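Local atomic coordinates of putative L-alanine-DL-glutamate epimerase (Burkholderia xenovorans, PDB entry 3GO2), a protein that probably acts as a magnesium-dependent racemase or epimerase of the mandelate racemase/muconate lactonizing enzyme family. Residues 66-71 and 89-94; 99-104 and 376-381; 317-322 and 327-332. All blocks are in the same frame, centred on the assembly; numbering follows the deposited sequence.

Contact 1: 66-71 and 89-94; sequences ERFFAE and GAIENA
The ring of F68 takes the CG2 methyl of I91 over one of its faces, with CE2 of F68 3.5 Å from CG2 of I91, and so joins two antiparallel helices of the N-terminal capping domain of an enolase-superfamily protein. The short axes run at 169° to each other and come within 10.3 Å at closest approach, a spacing wide enough for large side chains to fill. F68 and I91 meet at about a right angle: CG2 of I91 lies anti to its backbone N and covers the ring, while CD1 of I91 reaches CZ of F68 at 3.8 Å. I91 also packs against L53 and L57 of helix 46-57.

At the neighbouring pair, F69 and E92, the interface turns polar. The chain of E92 is extended beyond CG and brings OE2 of E92 within 4.0 Å of CD1 of F69, the ring and carboxylate planes being 48° apart. The carboxylates of E66 and E92 also approach, their like charges probably eased by Q300 NE2, which hydrogen-bonds to both, and by K303, which pairs with E66. A water lies between them, 2.8 Å from OE1 of E66 and 2.8 Å from OE2 of E92, in hydrogen-bonding position to both.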
loop_
_atom_site.group_PDB
_atom_site.type_symbol
_atom_site.label_atom_id
_atom_site.label_comp_id
_atom_site.label_asym_id
_atom_site.label_seq_id
_atom_site.Cartn_x
_atom_site.Cartn_y
_atom_site.Cartn_z
ATOM N N GLU A 66 -5.625 -35.318 -12.122
ATOM C CA GLU A 66 -4.760 -34.178 -11.828
ATOM C C GLU A 66 -3.409 -34.301 -12.544
ATOM O O GLU A 66 -2.789 -33.289 -12.890
ATOM C CB GLU A 66 -4.613 -34.002 -10.328
ATOM C CG GLU A 66 -3.923 -32.773 -9.960
ATOM C CD GLU A 66 -4.749 -31.492 -10.047
ATOM O OE1 GLU A 66 -5.821 -31.344 -10.710
ATOM O OE2 GLU A 66 -4.224 -30.551 -9.444
ATOM N N ARG A 67 -2.968 -35.529 -12.812
ATOM C CA ARG A 67 -1.794 -35.717 -13.681
ATOM C C ARG A 67 -2.064 -35.142 -15.075
ATOM O O ARG A 67 -1.226 -34.410 -15.645
ATOM C CB ARG A 67 -1.428 -37.200 -13.806
ATOM C CG ARG A 67 -0.147 -37.471 -14.596
ATOM C CD ARG A 67 -0.243 -38.817 -15.335
ATOM N NE ARG A 67 -1.296 -38.796 -16.350
ATOM C CZ ARG A 67 -1.237 -38.154 -17.513
ATOM N NH1 ARG A 67 -0.138 -37.491 -17.890
ATOM N NH2 ARG A 67 -2.276 -38.181 -18.330
ATOM N N PHE A 68 -3.203 -35.499 -15.659
ATOM C CA PHE A 68 -3.579 -34.950 -16.980
ATOM C C PHE A 68 -3.606 -33.409 -16.923
ATOM O O PHE A 68 -3.098 -32.732 -17.815
ATOM C CB PHE A 68 -4.925 -35.477 -17.490
ATOM C CG PHE A 68 -5.530 -34.603 -18.573
ATOM C CD1 PHE A 68 -5.040 -34.641 -19.853
ATOM C CD2 PHE A 68 -6.493 -33.667 -18.257
ATOM C CE1 PHE A 68 -5.544 -33.804 -20.845
ATOM C CE2 PHE A 68 -7.015 -32.809 -19.246
ATOM C CZ PHE A 68 -6.524 -32.886 -20.539
ATOM N N PHE A 69 -4.234 -32.867 -15.893
ATOM C CA PHE A 69 -4.331 -31.423 -15.791
ATOM C C PHE A 69 -2.939 -30.795 -15.744
ATOM O O PHE A 69 -2.651 -29.814 -16.447
ATOM C CB PHE A 69 -5.151 -30.994 -14.568
ATOM C CG PHE A 69 -5.254 -29.507 -14.456
ATOM C CD1 PHE A 69 -6.200 -28.804 -15.187
ATOM C CD2 PHE A 69 -4.374 -28.812 -13.665
ATOM C CE1 PHE A 69 -6.246 -27.418 -15.109
ATOM C CE2 PHE A 69 -4.398 -27.434 -13.623
ATOM C CZ PHE A 69 -5.348 -26.744 -14.331
ATOM N N ALA A 70 -2.061 -31.355 -14.902
ATOM C CA ALA A 70 -0.734 -30.813 -14.719
ATOM C C ALA A 70 0.037 -30.871 -16.024
ATOM O O ALA A 70 0.657 -29.898 -16.413
ATOM C CB ALA A 70 0.040 -31.572 -13.600
ATOM N N GLU A 71 -0.091 -31.974 -16.755
ATOM C CA GLU A 71 0.631 -32.114 -18.028
ATOM C C GLU A 71 0.080 -31.156 -19.077
ATOM O O GLU A 71 0.831 -30.513 -19.827
ATOM C CB GLU A 71 0.524 -33.547 -18.527
ATOM C CG GLU A 71 1.309 -33.778 -19.828
ATOM C CD GLU A 71 1.233 -35.217 -20.329
ATOM O OE1 GLU A 71 0.204 -35.872 -20.161
ATOM O OE2 GLU A 71 2.212 -35.674 -20.927
ATOM N N GLY A 89 -10.709 -28.060 -19.187
ATOM C CA GLY A 89 -11.833 -28.230 -18.245
ATOM C C GLY A 89 -12.830 -29.259 -18.708
ATOM O O GLY A 89 -13.351 -30.057 -17.926
ATOM N N ALA A 90 -13.125 -29.238 -20.003
ATOM C CA ALA A 90 -14.069 -30.202 -20.581
ATOM C C ALA A 90 -13.545 -31.636 -20.470
ATOM O O ALA A 90 -14.299 -32.607 -20.165
ATOM C CB ALA A 90 -14.339 -29.846 -22.038
ATOM N N ILE A 91 -12.250 -31.798 -20.728
ATOM C CA ILE A 91 -11.645 -33.120 -20.582
ATOM C C ILE A 91 -11.645 -33.552 -19.115
ATOM O O ILE A 91 -11.953 -34.691 -18.813
ATOM C CB ILE A 91 -10.258 -33.185 -21.196
ATOM C CG1 ILE A 91 -10.364 -32.968 -22.709
ATOM C CG2 ILE A 91 -9.565 -34.523 -20.842
ATOM C CD1 ILE A 91 -8.970 -32.880 -23.424
ATOM N N GLU A 92 -11.307 -32.636 -18.212
ATOM C CA GLU A 92 -11.355 -32.907 -16.783
ATOM C C GLU A 92 -12.712 -33.422 -16.372
ATOM O O GLU A 92 -12.822 -34.384 -15.617
ATOM C CB GLU A 92 -10.986 -31.649 -15.981
ATOM C CG GLU A 92 -11.139 -31.866 -14.472
ATOM C CD GLU A 92 -10.454 -30.810 -13.662
ATOM O OE1 GLU A 92 -11.156 -29.972 -13.052
ATOM O OE2 GLU A 92 -9.217 -30.846 -13.630
ATOM N N ASN A 93 -13.759 -32.774 -16.859
ATOM C CA ASN A 93 -15.081 -33.146 -16.457
ATOM C C ASN A 93 -15.485 -34.522 -16.993
ATOM O O ASN A 93 -16.206 -35.235 -16.327
ATOM C CB ASN A 93 -16.083 -32.058 -16.798
ATOM C CG ASN A 93 -15.984 -30.898 -15.868
ATOM O OD1 ASN A 93 -15.524 -31.052 -14.722
ATOM N ND2 ASN A 93 -16.461 -29.733 -16.314
ATOM N N ALA A 94 -14.961 -34.917 -18.151
ATOM C CA ALA A 94 -15.229 -36.260 -18.681
ATOM C C ALA A 94 -14.429 -37.297 -17.901
ATOM O O ALA A 94 -14.930 -38.380 -17.623
ATOM C CB ALA A 94 -14.906 -36.330 -20.196
HETATM O O HOH W 1 -7.746 -32.699 -12.133
#

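Contact 2: 99-104 and 376-381; sequences KAKTLN and GTDPVE
K101 and D378 reach for one another from opposite directions, and a single salt bridge carries the contact: NZ of K101 donates to OD1 of D378 at 2.8 Å. The ammonium comes in on the syn side of OD1, 24° out of the carboxylate plane, whereas OD2 of D378 stays 4.0 Å from NZ of K101.

In the next shell, a water accepts a weak bond from NZ of K101 and lies 2.8 Å from the carbonyl O of T377, in position to donate to it, adding a second, looser link to the same loop. NZ of K101 also bonds to the carboxylate of D97, one helical turn earlier, and to the backbone O of V32; two acids thus share one lysine, which probably favours its charged state. CG of K101 lies anti to the carbonyl carbon (chi1 -77°), which sets the direction, and the later torsions, all near 180°, give the chain its length. W34 of strand 32-37 touches both K101 and D378, and T357 bonds to the backbone N of D378.

Helix 82-103 then closes at N104 in a Schellman motif. The whole is a surface ion pair between the N-terminal capping domain and the loop that leads into helix 381-386, near the C-terminus: a salt bridge between the two domains of the enolase-superfamily fold.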
loop_
_atom_site.group_PDB
_atom_site.type_symbol
_atom_site.label_atom_id
_atom_site.label_comp_id
_atom_site.label_asym_id
_atom_site.label_seq_id
_atom_site.Cartn_x
_atom_site.Cartn_y
_atom_site.Cartn_z
ATOM N N LYS A 99 -14.195 -41.675 -13.872
ATOM C CA LYS A 99 -13.658 -42.130 -12.610
ATOM C C LYS A 99 -14.760 -42.476 -11.617
ATOM O O LYS A 99 -14.713 -43.534 -10.983
ATOM C CB LYS A 99 -12.732 -41.084 -12.019
ATOM C CG LYS A 99 -12.076 -41.526 -10.715
ATOM C CD LYS A 99 -10.941 -40.591 -10.304
ATOM C CE LYS A 99 -10.140 -41.117 -9.135
ATOM N NZ LYS A 99 -8.873 -40.360 -8.783
ATOM N N ALA A 100 -15.741 -41.594 -11.478
ATOM C CA ALA A 100 -16.855 -41.852 -10.594
ATOM C C ALA A 100 -17.619 -43.106 -11.035
ATOM O O ALA A 100 -17.954 -43.937 -10.209
ATOM C CB ALA A 100 -17.802 -40.643 -10.533
ATOM N N LYS A 101 -17.861 -43.258 -12.333
ATOM C CA LYS A 101 -18.543 -44.472 -12.832
ATOM C C LYS A 101 -17.717 -45.726 -12.543
ATOM O O LYS A 101 -18.267 -46.809 -12.188
ATOM C CB LYS A 101 -18.856 -44.323 -14.325
ATOM C CG LYS A 101 -20.073 -43.421 -14.576
ATOM C CD LYS A 101 -20.137 -42.973 -16.034
ATOM C CE LYS A 101 -21.406 -42.261 -16.321
ATOM N NZ LYS A 101 -21.439 -41.677 -17.717
ATOM N N THR A 102 -16.405 -45.615 -12.691
ATOM C CA THR A 102 -15.510 -46.762 -12.425
ATOM C C THR A 102 -15.634 -47.194 -10.971
ATOM O O THR A 102 -15.631 -48.415 -10.665
ATOM C CB THR A 102 -14.045 -46.429 -12.769
ATOM O OG1 THR A 102 -13.925 -46.169 -14.173
ATOM C CG2 THR A 102 -13.119 -47.555 -12.412
ATOM N N LEU A 103 -15.758 -46.221 -10.072
ATOM C CA LEU A 103 -15.919 -46.491 -8.622
ATOM C C LEU A 103 -17.368 -46.629 -8.146
ATOM O O LEU A 103 -17.620 -46.884 -6.947
ATOM C CB LEU A 103 -15.191 -45.407 -7.817
ATOM C CG LEU A 103 -13.697 -45.268 -8.053
ATOM C CD1 LEU A 103 -13.146 -44.037 -7.308
ATOM C CD2 LEU A 103 -12.966 -46.572 -7.615
ATOM N N ASN A 104 -18.312 -46.524 -9.091
ATOM C CA ASN A 104 -19.738 -46.712 -8.847
ATOM C C ASN A 104 -20.312 -45.728 -7.852
ATOM O O ASN A 104 -21.064 -46.097 -6.926
ATOM C CB ASN A 104 -20.026 -48.146 -8.388
ATOM C CG ASN A 104 -21.466 -48.539 -8.580
ATOM O OD1 ASN A 104 -22.094 -48.188 -9.585
ATOM N ND2 ASN A 104 -22.001 -49.291 -7.621
ATOM N N GLY A 376 -24.910 -37.829 -13.378
ATOM C CA GLY A 376 -26.357 -37.983 -13.180
ATOM C C GLY A 376 -27.189 -38.001 -14.453
ATOM O O GLY A 376 -28.406 -38.188 -14.409
ATOM N N THR A 377 -26.549 -37.765 -15.601
ATOM C CA THR A 377 -27.230 -37.885 -16.895
ATOM C C THR A 377 -26.183 -38.130 -17.971
ATOM O O THR A 377 -25.030 -37.737 -17.810
ATOM C CB THR A 377 -28.083 -36.637 -17.176
ATOM O OG1 THR A 377 -29.018 -36.893 -18.229
ATOM C CG2 THR A 377 -27.200 -35.436 -17.590
ATOM N N ASP A 378 -26.572 -38.818 -19.045
ATOM C CA ASP A 378 -25.704 -39.108 -20.177
ATOM C C ASP A 378 -26.346 -38.550 -21.438
ATOM O O ASP A 378 -27.553 -38.682 -21.638
ATOM C CB ASP A 378 -25.553 -40.618 -20.366
ATOM C CG ASP A 378 -24.801 -41.280 -19.236
ATOM O OD1 ASP A 378 -23.793 -40.695 -18.751
ATOM O OD2 ASP A 378 -25.206 -42.409 -18.850
ATOM N N PRO A 379 -25.561 -37.897 -22.291
ATOM C CA PRO A 379 -26.041 -37.616 -23.639
ATOM C C PRO A 379 -26.370 -38.915 -24.355
ATOM O O PRO A 379 -25.762 -39.949 -24.082
ATOM C CB PRO A 379 -24.852 -36.898 -24.309
ATOM C CG PRO A 379 -24.028 -36.413 -23.156
ATOM C CD PRO A 379 -24.181 -37.423 -22.086
ATOM N N VAL A 380 -27.342 -38.842 -25.253
ATOM C CA VAL A 380 -27.805 -40.001 -26.026
ATOM C C VAL A 380 -27.336 -39.854 -27.473
ATOM O O VAL A 380 -27.762 -38.947 -28.181
ATOM C CB VAL A 380 -29.325 -40.135 -25.950
ATOM C CG1 VAL A 380 -29.825 -41.356 -26.795
ATOM C CG2 VAL A 380 -29.768 -40.262 -24.455
ATOM N N GLU A 381 -26.430 -40.733 -27.901
ATOM C CA GLU A 381 -25.800 -40.575 -29.204
ATOM C C GLU A 381 -26.755 -40.552 -30.387
ATOM O O GLU A 381 -26.579 -39.738 -31.289
ATOM C CB GLU A 381 -24.674 -41.595 -29.385
ATOM C CG GLU A 381 -23.533 -41.176 -28.502
ATOM C CD GLU A 381 -22.616 -42.271 -28.130
ATOM O OE1 GLU A 381 -21.524 -42.270 -28.737
ATOM O OE2 GLU A 381 -22.960 -43.077 -27.206
HETATM O O HOH W 2 -22.912 -38.818 -16.404
#

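Contact 3: 317-322 and 327-332; sequences PHNFYG and MINANF
CB of P317 overlaps the amide of N329, lying above its plane and 3.3 Å from OD1 of N329, while CG of P317 extends to F332. There it meets the edge of the phenyl ring, near its plane, with CG of P317 4.0 Å from CD2 of F332; the two side chains meet at a slant. Proline therefore bridges a polar and an aromatic residue one helical turn apart.

The amide of N329 does the polar work. Its ND2 donates to OD1 of N319 at 3.0 Å, in a bond bent to 146° at the hydrogen. The donor stands above the carbonyl plane of N319, and the two amide planes are turned 71° apart as the side chains slide past each other. N319 reaches this position with CG anti to its backbone N (chi1 -176°), and its own ND2 is held by T326. OD1 of N329 bonds to T293 OG1, and a water lies within bonding distance of both OD1 of N329 and O of H318. With both ends of the amide engaged, its rotation is fixed.

The first side-chain bond of H318 points away from the helix, and its side chain comes about 4 Å from a bound magnesium ion and close to the metal ligand E269, while D292 holds ND1. This is a strand-loop-helix unit of the enolase-superfamily barrel: strand 314-317, a loop passing the metal site, then helix 323-335. M342 of strand 342-344 packs on N319 and N329, I294 of helix 293-296 covers N329, and S301 and M302 of helix 298-310 touch F332.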
loop_
_atom_site.group_PDB
_atom_site.type_symbol
_atom_site.label_atom_id
_atom_site.label_comp_id
_atom_site.label_asym_id
_atom_site.label_seq_id
_atom_site.Cartn_x
_atom_site.Cartn_y
_atom_site.Cartn_z
ATOM N N PRO A 317 -22.386 -21.384 -9.236
ATOM C CA PRO A 317 -22.030 -21.868 -10.579
ATOM C C PRO A 317 -22.666 -21.090 -11.710
ATOM O O PRO A 317 -23.788 -20.567 -11.571
ATOM C CB PRO A 317 -22.585 -23.299 -10.610
ATOM C CG PRO A 317 -23.068 -23.580 -9.305
ATOM C CD PRO A 317 -23.091 -22.399 -8.444
ATOM N N HIS A 318 -21.924 -20.996 -12.818
ATOM C CA HIS A 318 -22.425 -20.476 -14.073
ATOM C C HIS A 318 -23.032 -21.664 -14.826
ATOM O O HIS A 318 -22.348 -22.642 -15.156
ATOM C CB HIS A 318 -21.275 -19.869 -14.849
ATOM C CG HIS A 318 -21.688 -19.103 -16.051
ATOM N ND1 HIS A 318 -20.824 -18.870 -17.096
ATOM C CD2 HIS A 318 -22.840 -18.453 -16.356
ATOM C CE1 HIS A 318 -21.422 -18.107 -17.990
ATOM N NE2 HIS A 318 -22.651 -17.854 -17.578
ATOM N N ASN A 319 -24.329 -21.596 -15.089
ATOM C CA ASN A 319 -25.027 -22.752 -15.622
ATOM C C ASN A 319 -26.165 -22.319 -16.511
ATOM O O ASN A 319 -27.224 -21.964 -16.009
ATOM C CB ASN A 319 -25.562 -23.590 -14.461
ATOM C CG ASN A 319 -26.214 -24.865 -14.922
ATOM O OD1 ASN A 319 -25.617 -25.625 -15.669
ATOM N ND2 ASN A 319 -27.451 -25.093 -14.498
ATOM N N PHE A 320 -25.940 -22.346 -17.820
ATOM C CA PHE A 320 -26.934 -21.863 -18.780
ATOM C C PHE A 320 -26.885 -22.637 -20.107
ATOM O O PHE A 320 -27.158 -22.107 -21.186
ATOM C CB PHE A 320 -26.817 -20.338 -18.956
ATOM C CG PHE A 320 -25.672 -19.887 -19.806
ATOM C CD1 PHE A 320 -25.908 -19.283 -21.051
ATOM C CD2 PHE A 320 -24.360 -20.054 -19.391
ATOM C CE1 PHE A 320 -24.837 -18.855 -21.836
ATOM C CE2 PHE A 320 -23.306 -19.636 -20.189
ATOM C CZ PHE A 320 -23.542 -19.057 -21.397
ATOM N N TYR A 321 -26.568 -23.919 -19.995
ATOM C CA TYR A 321 -26.359 -24.773 -21.143
ATOM C C TYR A 321 -27.383 -25.918 -21.068
ATOM O O TYR A 321 -28.529 -25.714 -20.642
ATOM C CB TYR A 321 -24.929 -25.308 -21.087
ATOM C CG TYR A 321 -23.833 -24.295 -20.738
ATOM C CD1 TYR A 321 -23.272 -23.496 -21.731
ATOM C CD2 TYR A 321 -23.328 -24.188 -19.419
ATOM C CE1 TYR A 321 -22.214 -22.571 -21.439
ATOM C CE2 TYR A 321 -22.286 -23.258 -19.089
ATOM C CZ TYR A 321 -21.733 -22.463 -20.120
ATOM O OH TYR A 321 -20.697 -21.564 -19.864
ATOM N N GLY A 322 -26.978 -27.127 -21.450
ATOM C CA GLY A 322 -27.888 -28.267 -21.459
ATOM C C GLY A 322 -27.981 -28.994 -20.130
ATOM O O GLY A 322 -27.352 -28.610 -19.131
ATOM N N MET A 327 -26.268 -31.012 -14.418
ATOM C CA MET A 327 -25.904 -32.114 -13.518
ATOM C C MET A 327 -24.431 -31.992 -13.074
ATOM O O MET A 327 -24.104 -32.283 -11.937
ATOM C CB MET A 327 -26.224 -33.460 -14.153
ATOM C CG MET A 327 -27.685 -33.660 -14.430
ATOM S SD MET A 327 -28.797 -33.486 -12.978
ATOM C CE MET A 327 -30.012 -34.811 -13.374
ATOM N N ILE A 328 -23.562 -31.502 -13.944
ATOM C CA ILE A 328 -22.168 -31.258 -13.546
ATOM C C ILE A 328 -22.136 -30.275 -12.377
ATOM O O ILE A 328 -21.523 -30.523 -11.321
ATOM C CB ILE A 328 -21.349 -30.739 -14.755
ATOM C CG1 ILE A 328 -21.159 -31.869 -15.753
ATOM C CG2 ILE A 328 -19.945 -30.229 -14.354
ATOM C CD1 ILE A 328 -20.597 -31.413 -17.103
ATOM N N ASN A 329 -22.831 -29.164 -12.581
ATOM C CA ASN A 329 -22.913 -28.103 -11.585
ATOM C C ASN A 329 -23.628 -28.544 -10.314
ATOM O O ASN A 329 -23.272 -28.107 -9.211
ATOM C CB ASN A 329 -23.559 -26.875 -12.206
ATOM C CG ASN A 329 -22.600 -26.094 -13.070
ATOM O OD1 ASN A 329 -21.501 -25.742 -12.622
ATOM N ND2 ASN A 329 -22.978 -25.843 -14.318
ATOM N N ALA A 330 -24.633 -29.418 -10.439
ATOM C CA ALA A 330 -25.310 -29.951 -9.249
ATOM C C ALA A 330 -24.345 -30.691 -8.335
ATOM O O ALA A 330 -24.447 -30.608 -7.105
ATOM C CB ALA A 330 -26.450 -30.872 -9.638
ATOM N N ASN A 331 -23.405 -31.431 -8.917
ATOM C CA ASN A 331 -22.455 -32.158 -8.112
ATOM C C ASN A 331 -21.447 -31.242 -7.399
ATOM O O ASN A 331 -21.101 -31.468 -6.246
ATOM C CB ASN A 331 -21.747 -33.241 -8.937
ATOM C CG ASN A 331 -22.628 -34.458 -9.155
ATOM O OD1 ASN A 331 -22.590 -35.398 -8.360
ATOM N ND2 ASN A 331 -23.438 -34.449 -10.216
ATOM N N PHE A 332 -20.977 -30.213 -8.108
ATOM C CA PHE A 332 -20.168 -29.158 -7.506
ATOM C C PHE A 332 -20.926 -28.489 -6.364
ATOM O O PHE A 332 -20.396 -28.322 -5.251
ATOM C CB PHE A 332 -19.839 -28.139 -8.586
ATOM C CG PHE A 332 -19.193 -26.882 -8.086
ATOM C CD1 PHE A 332 -17.834 -26.831 -7.801
ATOM C CD2 PHE A 332 -19.936 -25.726 -7.950
ATOM C CE1 PHE A 332 -17.242 -25.615 -7.361
ATOM C CE2 PHE A 332 -19.350 -24.541 -7.518
ATOM C CZ PHE A 332 -18.007 -24.489 -7.247
HETATM O O HOH W 3 -20.395 -23.783 -13.925
#

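In the fold
Along the chain contact 1 comes first, within the N-terminal capping domain. Contact 2 spans most of the sequence, and contact 3 falls between its two segments, inside the barrel domain. Contacts 1 and 2 share helix 82-103 and have centres about 16 Å apart; the centre of contact 3 lies about 18 Å and about 15 Å from theirs, in that order. Both of the latter distances are bridged by packing: N93 meets I328, and T377 and G376 meet M327. Helix 323-335 thus touches the capping domain's long helix and the C-terminal loop alike, linking the metal-bearing barrel to its cap. Contacts 1 and 2 also reach a second subunit, whereas contact 3 touches no other chain.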